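Local atomic coordinates of alcohol dehydrogenase (Escherichia coli, PDB entry 5VM2), a protein that is a zinc-containing dehydrogenase of unknown substrate specificity that probably interconverts alcohols and carbonyl compounds with NAD(H) or NADP(H). Residues 135-140 with 296-301; 28-33 with 128-133. One frame throughout, in Å; residues are numbered along the deposited sequence.

Both contacts involve the GroES-like part of the chain, and their centres lie about 15 Å apart on the same side of the molecule's centre. Contact 2 closes first, pairing strand 28-37 with strand 128-132 inside a mixed, curled sheet. The chain then turns at once into strand 136-138, which pairs with strand 86-89 of the same sheet and supplies one half of contact 1. The other half, helix 297-305, arrives only after the Rossmann-type parallel sheet has been traversed. The contacts touch through Thr136, whose OG1 packs against His131 CD2 (3.6 Å) and Val29 CG2. Contact 2 thus belongs to the sheet itself, whereas contact 1 brings a late helix against it.

Contact 1: 135-140 with 296-301; sequences FTYKLP and RYPVTI
Tyr297 reaches the Tyr137 ring with two parts of its side chain. Its CB sits over the centre of one face, a CH-pi contact with CB 3.7 Å from the Tyr137 ring centroid and only 13° off the normal. Farther out, Tyr297 CD2 comes to 3.4 Å from Tyr137 CD1; the two ring planes are inclined at 37°, an oblique pairing. Pro298 CD adds a looser touch at Tyr137 CE2, 4.1 Å away. With CG1 anti to the carbonyl carbon (chi1 -68°) and CG2 anti to the backbone N, Ile301 divides its branches: CD1, carried on CG1, meets Tyr137 CB at 3.7 Å, while CG2 packs on Pro140 CD at 3.5 Å. No hydrogen bond joins the segments: an apolar seam seats the first turn of helix 297-305 against strand 136-138, a strand of the GroES-like domain. The polar end of Tyr137 is held by Glu90, through a hydrogen bond between OH and OE1. Just before the helix, Arg296 O accepts from both Thr300 N and Thr300 OG1, the hydroxyl at 2.6 Å and above the carbonyl plane. Tyr297 also packs on Asn88 and on Glu152, a ligand of the bound magnesium ion.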
ATOM      1  N   PHE A 135       9.248 -14.744  -0.254  1.00 36.31           N
ATOM      2  CA  PHE A 135       8.553 -13.466  -0.363  1.00 32.97           C
ATOM      3  C   PHE A 135       9.536 -12.303  -0.333  1.00 33.03           C
ATOM      4  O   PHE A 135       9.237 -11.213   0.168  1.00 30.99           O
ATOM      5  CB  PHE A 135       7.475 -13.363   0.710  1.00 30.59           C
ATOM      6  CG  PHE A 135       6.322 -14.283   0.440  1.00 30.78           C
ATOM      7  CD1 PHE A 135       6.373 -15.608   0.844  1.00 30.18           C
ATOM      8  CD2 PHE A 135       5.235 -13.850  -0.306  1.00 31.15           C
ATOM      9  CE1 PHE A 135       5.332 -16.477   0.560  1.00 30.72           C
ATOM     10  CE2 PHE A 135       4.187 -14.710  -0.597  1.00 31.75           C
ATOM     11  CZ  PHE A 135       4.240 -16.030  -0.167  1.00 29.30           C
ATOM     12  N   THR A 136      10.712 -12.547  -0.899  1.00 33.06           N
ATOM     13  CA  THR A 136      11.702 -11.517  -1.149  1.00 33.85           C
ATOM     14  C   THR A 136      11.951 -11.473  -2.651  1.00 34.43           C
ATOM     15  O   THR A 136      11.896 -12.504  -3.328  1.00 34.45           O
ATOM     16  CB  THR A 136      12.997 -11.829  -0.387  1.00 36.29           C
ATOM     17  OG1 THR A 136      12.722 -11.844   1.018  1.00 34.49           O
ATOM     18  CG2 THR A 136      14.084 -10.802  -0.687  1.00 35.91           C
ATOM     19  N   TYR A 137      12.246 -10.270  -3.145  1.00 33.42           N
ATOM     20  CA  TYR A 137      12.346 -10.056  -4.584  1.00 34.16           C
ATOM     21  C   TYR A 137      13.538  -9.163  -4.889  1.00 36.86           C
ATOM     22  O   TYR A 137      13.681  -8.091  -4.297  1.00 35.61           O
ATOM     23  CB  TYR A 137      11.059  -9.428  -5.142  1.00 33.98           C
ATOM     24  CG  TYR A 137       9.814 -10.229  -4.827  1.00 36.25           C
ATOM     25  CD1 TYR A 137       9.174 -10.099  -3.598  1.00 36.31           C
ATOM     26  CD2 TYR A 137       9.288 -11.130  -5.747  1.00 36.87           C
ATOM     27  CE1 TYR A 137       8.047 -10.837  -3.296  1.00 35.95           C
ATOM     28  CE2 TYR A 137       8.153 -11.871  -5.454  1.00 36.72           C
ATOM     29  CZ  TYR A 137       7.540 -11.720  -4.225  1.00 37.02           C
ATOM     30  OH  TYR A 137       6.414 -12.451  -3.920  1.00 38.89           O
ATOM     31  N   LYS A 138      14.381  -9.602  -5.816  1.00 39.22           N
ATOM     32  CA  LYS A 138      15.535  -8.801  -6.182  1.00 45.25           C
ATOM     33  C   LYS A 138      15.092  -7.590  -6.994  1.00 45.30           C
ATOM     34  O   LYS A 138      14.216  -7.683  -7.857  1.00 46.90           O
ATOM     35  CB  LYS A 138      16.524  -9.641  -6.984  1.00 51.47           C
ATOM     36  CG  LYS A 138      17.410  -8.846  -7.910  1.00 57.83           C
ATOM     37  CD  LYS A 138      18.577  -8.282  -7.131  1.00 63.24           C
ATOM     38  CE  LYS A 138      19.816  -8.096  -7.979  1.00 67.20           C
ATOM     39  NZ  LYS A 138      20.894  -7.614  -7.110  1.00 69.26           N
ATOM     40  N   LEU A 139      15.694  -6.461  -6.703  1.00 43.65           N
ATOM     41  CA  LEU A 139      15.373  -5.260  -7.458  1.00 40.62           C
ATOM     42  C   LEU A 139      16.200  -5.208  -8.741  1.00 40.89           C
ATOM     43  O   LEU A 139      17.382  -5.567  -8.734  1.00 40.80           O
ATOM     44  CB  LEU A 139      15.647  -4.015  -6.621  1.00 39.48           C
ATOM     45  CG  LEU A 139      14.956  -3.971  -5.260  1.00 40.89           C
ATOM     46  CD1 LEU A 139      15.467  -2.798  -4.441  1.00 42.23           C
ATOM     47  CD2 LEU A 139      13.446  -3.896  -5.440  1.00 38.68           C
ATOM     48  N   PRO A 140      15.605  -4.776  -9.853  1.00 39.37           N
ATOM     49  CA  PRO A 140      16.402  -4.500 -11.051  1.00 41.35           C
ATOM     50  C   PRO A 140      17.490  -3.483 -10.743  1.00 42.56           C
ATOM     51  O   PRO A 140      17.390  -2.687  -9.805  1.00 42.26           O
ATOM     52  CB  PRO A 140      15.377  -3.941 -12.045  1.00 40.81           C
ATOM     53  CG  PRO A 140      14.055  -4.491 -11.573  1.00 39.75           C
ATOM     54  CD  PRO A 140      14.165  -4.570 -10.077  1.00 39.09           C
ATOM     55  N   ARG A 296       1.399 -10.164  -7.052  1.00 30.03           N
ATOM     56  CA  ARG A 296       1.517  -8.904  -7.780  1.00 28.57           C
ATOM     57  C   ARG A 296       2.914  -8.301  -7.769  1.00 31.43           C
ATOM     58  O   ARG A 296       3.151  -7.335  -8.504  1.00 34.39           O
ATOM     59  CB  ARG A 296       0.541  -7.858  -7.219  1.00 25.80           C
ATOM     60  CG  ARG A 296      -0.865  -8.357  -6.981  1.00 27.10           C
ATOM     61  CD  ARG A 296      -1.517  -8.887  -8.261  1.00 31.25           C
ATOM     62  NE  ARG A 296      -2.945  -9.124  -8.050  1.00 33.55           N
ATOM     63  CZ  ARG A 296      -3.776  -9.595  -8.972  1.00 35.32           C
ATOM     64  NH1 ARG A 296      -3.331  -9.897 -10.187  1.00 37.08           N
ATOM     65  NH2 ARG A 296      -5.059  -9.769  -8.677  1.00 35.00           N
ATOM     66  N   TYR A 297       3.823  -8.796  -6.930  1.00 30.19           N
ATOM     67  CA  TYR A 297       5.121  -8.136  -6.807  1.00 30.15           C
ATOM     68  C   TYR A 297       5.903  -8.159  -8.112  1.00 28.25           C
ATOM     69  O   TYR A 297       6.388  -7.094  -8.528  1.00 27.36           O
ATOM     70  CB  TYR A 297       5.919  -8.745  -5.645  1.00 32.09           C
ATOM     71  CG  TYR A 297       5.925  -7.861  -4.409  1.00 33.09           C
ATOM     72  CD1 TYR A 297       4.733  -7.420  -3.850  1.00 31.98           C
ATOM     73  CD2 TYR A 297       7.116  -7.460  -3.814  1.00 34.39           C
ATOM     74  CE1 TYR A 297       4.716  -6.605  -2.729  1.00 33.06           C
ATOM     75  CE2 TYR A 297       7.114  -6.643  -2.683  1.00 35.19           C
ATOM     76  CZ  TYR A 297       5.908  -6.220  -2.147  1.00 35.26           C
ATOM     77  OH  TYR A 297       5.890  -5.412  -1.031  1.00 35.86           O
ATOM     78  N   PRO A 298       6.055  -9.290  -8.810  1.00 30.58           N
ATOM     79  CA  PRO A 298       6.859  -9.254 -10.046  1.00 32.21           C
ATOM     80  C   PRO A 298       6.323  -8.290 -11.090  1.00 31.36           C
ATOM     81  O   PRO A 298       7.093  -7.488 -11.634  1.00 30.77           O
ATOM     82  CB  PRO A 298       6.819 -10.711 -10.521  1.00 35.02           C
ATOM     83  CG  PRO A 298       6.636 -11.500  -9.260  1.00 34.74           C
ATOM     84  CD  PRO A 298       5.681 -10.671  -8.451  1.00 30.96           C
ATOM     85  N   VAL A 299       5.017  -8.324 -11.371  1.00 31.78           N
ATOM     86  CA  VAL A 299       4.472  -7.444 -12.402  1.00 32.74           C
ATOM     87  C   VAL A 299       4.561  -5.982 -11.979  1.00 30.95           C
ATOM     88  O   VAL A 299       4.696  -5.090 -12.828  1.00 29.72           O
ATOM     89  CB  VAL A 299       3.025  -7.853 -12.750  1.00 33.62           C
ATOM     90  CG1 VAL A 299       2.077  -7.548 -11.601  1.00 33.85           C
ATOM     91  CG2 VAL A 299       2.568  -7.144 -14.022  1.00 33.70           C
ATOM     92  N   THR A 300       4.503  -5.705 -10.672  1.00 26.56           N
ATOM     93  CA  THR A 300       4.609  -4.327 -10.203  1.00 25.84           C
ATOM     94  C   THR A 300       6.047  -3.839 -10.300  1.00 27.10           C
ATOM     95  O   THR A 300       6.307  -2.719 -10.759  1.00 28.70           O
ATOM     96  CB  THR A 300       4.095  -4.219  -8.767  1.00 25.56           C
ATOM     97  OG1 THR A 300       2.753  -4.725  -8.700  1.00 27.78           O
ATOM     98  CG2 THR A 300       4.124  -2.774  -8.290  1.00 25.25           C
ATOM     99  N   ILE A 301       6.997  -4.679  -9.883  1.00 29.39           N
ATOM    100  CA  ILE A 301       8.412  -4.356 -10.064  1.00 30.12           C
ATOM    101  C   ILE A 301       8.711  -4.110 -11.541  1.00 31.12           C
ATOM    102  O   ILE A 301       9.403  -3.148 -11.899  1.00 33.04           O
ATOM    103  CB  ILE A 301       9.291  -5.479  -9.485  1.00 28.92           C
ATOM    104  CG1 ILE A 301       9.167  -5.518  -7.960  1.00 29.10           C
ATOM    105  CG2 ILE A 301      10.741  -5.293  -9.893  1.00 31.39           C
ATOM    106  CD1 ILE A 301       9.732  -6.783  -7.334  1.00 29.93           C
TER

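Contact 2: 28-33 with 128-133; sequences EVLIKV and YLCHPE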
ATOM      1  N   GLU A  28      15.610 -18.315   4.824  1.00 51.88           N
ATOM      2  CA  GLU A  28      15.429 -16.879   4.952  1.00 50.69           C
ATOM      3  C   GLU A  28      16.667 -16.120   4.493  1.00 48.90           C
ATOM      4  O   GLU A  28      17.774 -16.661   4.420  1.00 48.27           O
ATOM      5  CB  GLU A  28      15.105 -16.500   6.401  1.00 53.13           C
ATOM      6  CG  GLU A  28      13.883 -17.209   6.965  1.00 55.55           C
ATOM      7  CD  GLU A  28      13.564 -16.790   8.388  1.00 58.16           C
ATOM      8  OE1 GLU A  28      12.380 -16.861   8.777  1.00 60.75           O
ATOM      9  OE2 GLU A  28      14.496 -16.399   9.124  1.00 58.79           O
ATOM     10  N   VAL A  29      16.454 -14.846   4.177  1.00 46.82           N
ATOM     11  CA  VAL A  29      17.529 -13.898   3.929  1.00 47.36           C
ATOM     12  C   VAL A  29      17.621 -12.970   5.130  1.00 46.38           C
ATOM     13  O   VAL A  29      16.630 -12.718   5.825  1.00 46.99           O
ATOM     14  CB  VAL A  29      17.311 -13.082   2.633  1.00 48.15           C
ATOM     15  CG1 VAL A  29      17.310 -13.991   1.415  1.00 50.10           C
ATOM     16  CG2 VAL A  29      16.014 -12.289   2.714  1.00 46.16           C
ATOM     17  N   LEU A  30      18.825 -12.472   5.383  1.00 46.76           N
ATOM     18  CA  LEU A  30      19.044 -11.396   6.339  1.00 47.72           C
ATOM     19  C   LEU A  30      19.375 -10.138   5.551  1.00 48.21           C
ATOM     20  O   LEU A  30      20.371 -10.104   4.820  1.00 48.21           O
ATOM     21  CB  LEU A  30      20.169 -11.730   7.319  1.00 49.93           C
ATOM     22  CG  LEU A  30      20.583 -10.570   8.233  1.00 51.22           C
ATOM     23  CD1 LEU A  30      19.624 -10.431   9.410  1.00 51.33           C
ATOM     24  CD2 LEU A  30      22.020 -10.732   8.716  1.00 54.24           C
ATOM     25  N   ILE A  31      18.546  -9.110   5.696  1.00 48.01           N
ATOM     26  CA  ILE A  31      18.571  -7.867   4.939  1.00 50.01           C
ATOM     27  C   ILE A  31      18.980  -6.721   5.854  1.00 48.40           C
ATOM     28  O   ILE A  31      18.637  -6.697   7.040  1.00 48.80           O
ATOM     29  CB  ILE A  31      17.207  -7.584   4.271  1.00 53.67           C
ATOM     30  CG1 ILE A  31      16.137  -7.275   5.316  1.00 56.08           C
ATOM     31  CG2 ILE A  31      16.774  -8.772   3.413  1.00 54.54           C
ATOM     32  CD1 ILE A  31      16.270  -5.906   5.928  1.00 59.48           C
ATOM     33  N   LYS A  32      19.801  -5.794   5.378  1.00 47.43           N
ATOM     34  CA  LYS A  32      20.012  -4.521   6.053  1.00 48.75           C
ATOM     35  C   LYS A  32      18.995  -3.533   5.494  1.00 47.30           C
ATOM     36  O   LYS A  32      19.069  -3.160   4.318  1.00 48.37           O
ATOM     37  CB  LYS A  32      21.441  -4.031   5.845  1.00 51.25           C
ATOM     38  CG  LYS A  32      21.843  -2.867   6.729  1.00 54.89           C
ATOM     39  CD  LYS A  32      23.334  -2.581   6.611  1.00 60.71           C
ATOM     40  CE  LYS A  32      23.821  -1.690   7.741  1.00 65.79           C
ATOM     41  NZ  LYS A  32      23.142  -0.365   7.730  1.00 67.35           N
ATOM     42  N   VAL A  33      18.034  -3.127   6.326  1.00 45.22           N
ATOM     43  CA  VAL A  33      16.968  -2.243   5.864  1.00 40.04           C
ATOM     44  C   VAL A  33      17.550  -0.881   5.518  1.00 39.53           C
ATOM     45  O   VAL A  33      18.362  -0.323   6.268  1.00 38.24           O
ATOM     46  CB  VAL A  33      15.867  -2.111   6.925  1.00 38.59           C
ATOM     47  CG1 VAL A  33      14.617  -1.509   6.309  1.00 36.99           C
ATOM     48  CG2 VAL A  33      15.553  -3.459   7.538  1.00 41.92           C
ATOM     49  N   TYR A 128      18.214  -4.422  10.841  1.00 49.51           N
ATOM     50  CA  TYR A 128      18.372  -5.771  10.320  1.00 48.01           C
ATOM     51  C   TYR A 128      17.103  -6.567  10.576  1.00 49.35           C
ATOM     52  O   TYR A 128      16.555  -6.532  11.681  1.00 50.64           O
ATOM     53  CB  TYR A 128      19.564  -6.488  10.972  1.00 48.50           C
ATOM     54  CG  TYR A 128      20.908  -5.875  10.655  1.00 52.10           C
ATOM     55  CD1 TYR A 128      21.612  -6.252   9.519  1.00 54.24           C
ATOM     56  CD2 TYR A 128      21.469  -4.912  11.484  1.00 54.56           C
ATOM     57  CE1 TYR A 128      22.843  -5.690   9.219  1.00 57.07           C
ATOM     58  CE2 TYR A 128      22.700  -4.341  11.191  1.00 57.14           C
ATOM     59  CZ  TYR A 128      23.381  -4.736  10.058  1.00 57.72           C
ATOM     60  OH  TYR A 128      24.603  -4.177   9.757  1.00 59.71           O
ATOM     61  N   LEU A 129      16.650  -7.294   9.557  1.00 48.95           N
ATOM     62  CA  LEU A 129      15.511  -8.188   9.716  1.00 48.06           C
ATOM     63  C   LEU A 129      15.684  -9.397   8.807  1.00 46.13           C
ATOM     64  O   LEU A 129      16.452  -9.373   7.841  1.00 45.14           O
ATOM     65  CB  LEU A 129      14.179  -7.473   9.427  1.00 47.31           C
ATOM     66  CG  LEU A 129      13.850  -6.908   8.041  1.00 45.31           C
ATOM     67  CD1 LEU A 129      13.312  -7.976   7.088  1.00 45.64           C
ATOM     68  CD2 LEU A 129      12.840  -5.779   8.168  1.00 42.76           C
ATOM     69  N   CYS A 130      14.947 -10.457   9.127  1.00 45.35           N
ATOM     70  CA  CYS A 130      14.953 -11.689   8.355  1.00 46.31           C
ATOM     71  C   CYS A 130      13.604 -11.878   7.677  1.00 44.11           C
ATOM     72  O   CYS A 130      12.562 -11.531   8.241  1.00 44.25           O
ATOM     73  CB  CYS A 130      15.266 -12.893   9.242  1.00 49.40           C
ATOM     74  SG  CYS A 130      16.925 -12.850   9.948  1.00 53.35           S
ATOM     75  N   HIS A 131      13.629 -12.431   6.465  1.00 42.25           N
ATOM     76  CA  HIS A 131      12.409 -12.648   5.709  1.00 40.20           C
ATOM     77  C   HIS A 131      12.558 -13.924   4.898  1.00 39.46           C
ATOM     78  O   HIS A 131      13.668 -14.229   4.439  1.00 39.10           O
ATOM     79  CB  HIS A 131      12.094 -11.470   4.779  1.00 39.34           C
ATOM     80  CG  HIS A 131      10.640 -11.341   4.447  1.00 36.92           C
ATOM     81  ND1 HIS A 131       9.668 -11.187   5.413  1.00 35.39           N
ATOM     82  CD2 HIS A 131       9.990 -11.355   3.258  1.00 35.77           C
ATOM     83  CE1 HIS A 131       8.483 -11.109   4.833  1.00 34.81           C
ATOM     84  NE2 HIS A 131       8.651 -11.206   3.526  1.00 33.94           N
ATOM     85  N   PRO A 132      11.481 -14.687   4.715  1.00 38.88           N
ATOM     86  CA  PRO A 132      11.565 -15.877   3.862  1.00 40.81           C
ATOM     87  C   PRO A 132      11.957 -15.506   2.439  1.00 41.15           C
ATOM     88  O   PRO A 132      11.458 -14.532   1.869  1.00 37.76           O
ATOM     89  CB  PRO A 132      10.147 -16.463   3.917  1.00 41.14           C
ATOM     90  CG  PRO A 132       9.500 -15.842   5.111  1.00 39.58           C
ATOM     91  CD  PRO A 132      10.129 -14.494   5.271  1.00 37.55           C
ATOM     92  N   GLU A 133      12.868 -16.299   1.874  1.00 44.17           N
ATOM     93  CA  GLU A 133      13.295 -16.091   0.496  1.00 45.21           C
ATOM     94  C   GLU A 133      12.117 -16.104  -0.470  1.00 42.62           C
ATOM     95  O   GLU A 133      12.147 -15.417  -1.499  1.00 40.67           O
ATOM     96  CB  GLU A 133      14.328 -17.160   0.123  1.00 51.14           C
ATOM     97  CG  GLU A 133      14.271 -17.663  -1.309  1.00 55.84           C
ATOM     98  CD  GLU A 133      14.946 -19.015  -1.474  1.00 61.58           C
ATOM     99  OE1 GLU A 133      14.854 -19.846  -0.546  1.00 62.96           O
ATOM    100  OE2 GLU A 133      15.577 -19.246  -2.527  1.00 63.66           O
TER
HETATM  101  O   HOH W   1      10.823 -14.269   8.684  1.00 62.04           O
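Strands 28-33 and 128-132 run antiparallel, joined by two pairs of backbone hydrogen bonds, Val29 with His131 and Ile31 with Leu129; the Ile31 N to Leu129 O bond, 3.0 Å long, is almost straight at 178°. Leu30 and Cys130 form the non-hydrogen-bonded pair between them, and Lys32 and Tyr128 the one beyond Ile31 and Leu129. Carbonyl Val29 O also receives a CA-H...O contact from Cys130 CA. On the face carrying Val29, Ile31, Leu129 and His131, two carbon pairs sit inside normal van der Waals distance: Ile31 CD1 to Leu129 CG and Ile31 CG1 to Leu129 CD1, both 3.4 Å. Ile31 CG1 stands between the backbone N and the carbonyl carbon (chi1 68°). The other Leu129 methyl, CD2, meets Val33 CG2 at 3.6 Å, those two side chains crossing at about a right angle. On the opposite face Leu30 CD1 touches Cys130 SG at 3.7 Å, and the aliphatic chain of Lys32 runs past the outer part of the Tyr128 ring, its CE 3.3 Å from Tyr128 OH. At the far end the side chains of the pair Glu28 and Pro132 diverge; a water donates to both Glu28 OE1 and Cys130 O, bridging the strands, while Glu28 OE2 accepts from Lys25 N. His131 NE2 is hydrogen-bonded to Glu90 O, and Pro132 CD lies over one face of the adjacent His131 imidazole, displaced toward the rim. Strand 67-74 pairs with the other side of strand 28-37, which makes the latter an inner strand of the mixed, curled sheet of the GroES-like domain of zinc-containing alcohol dehydrogenases.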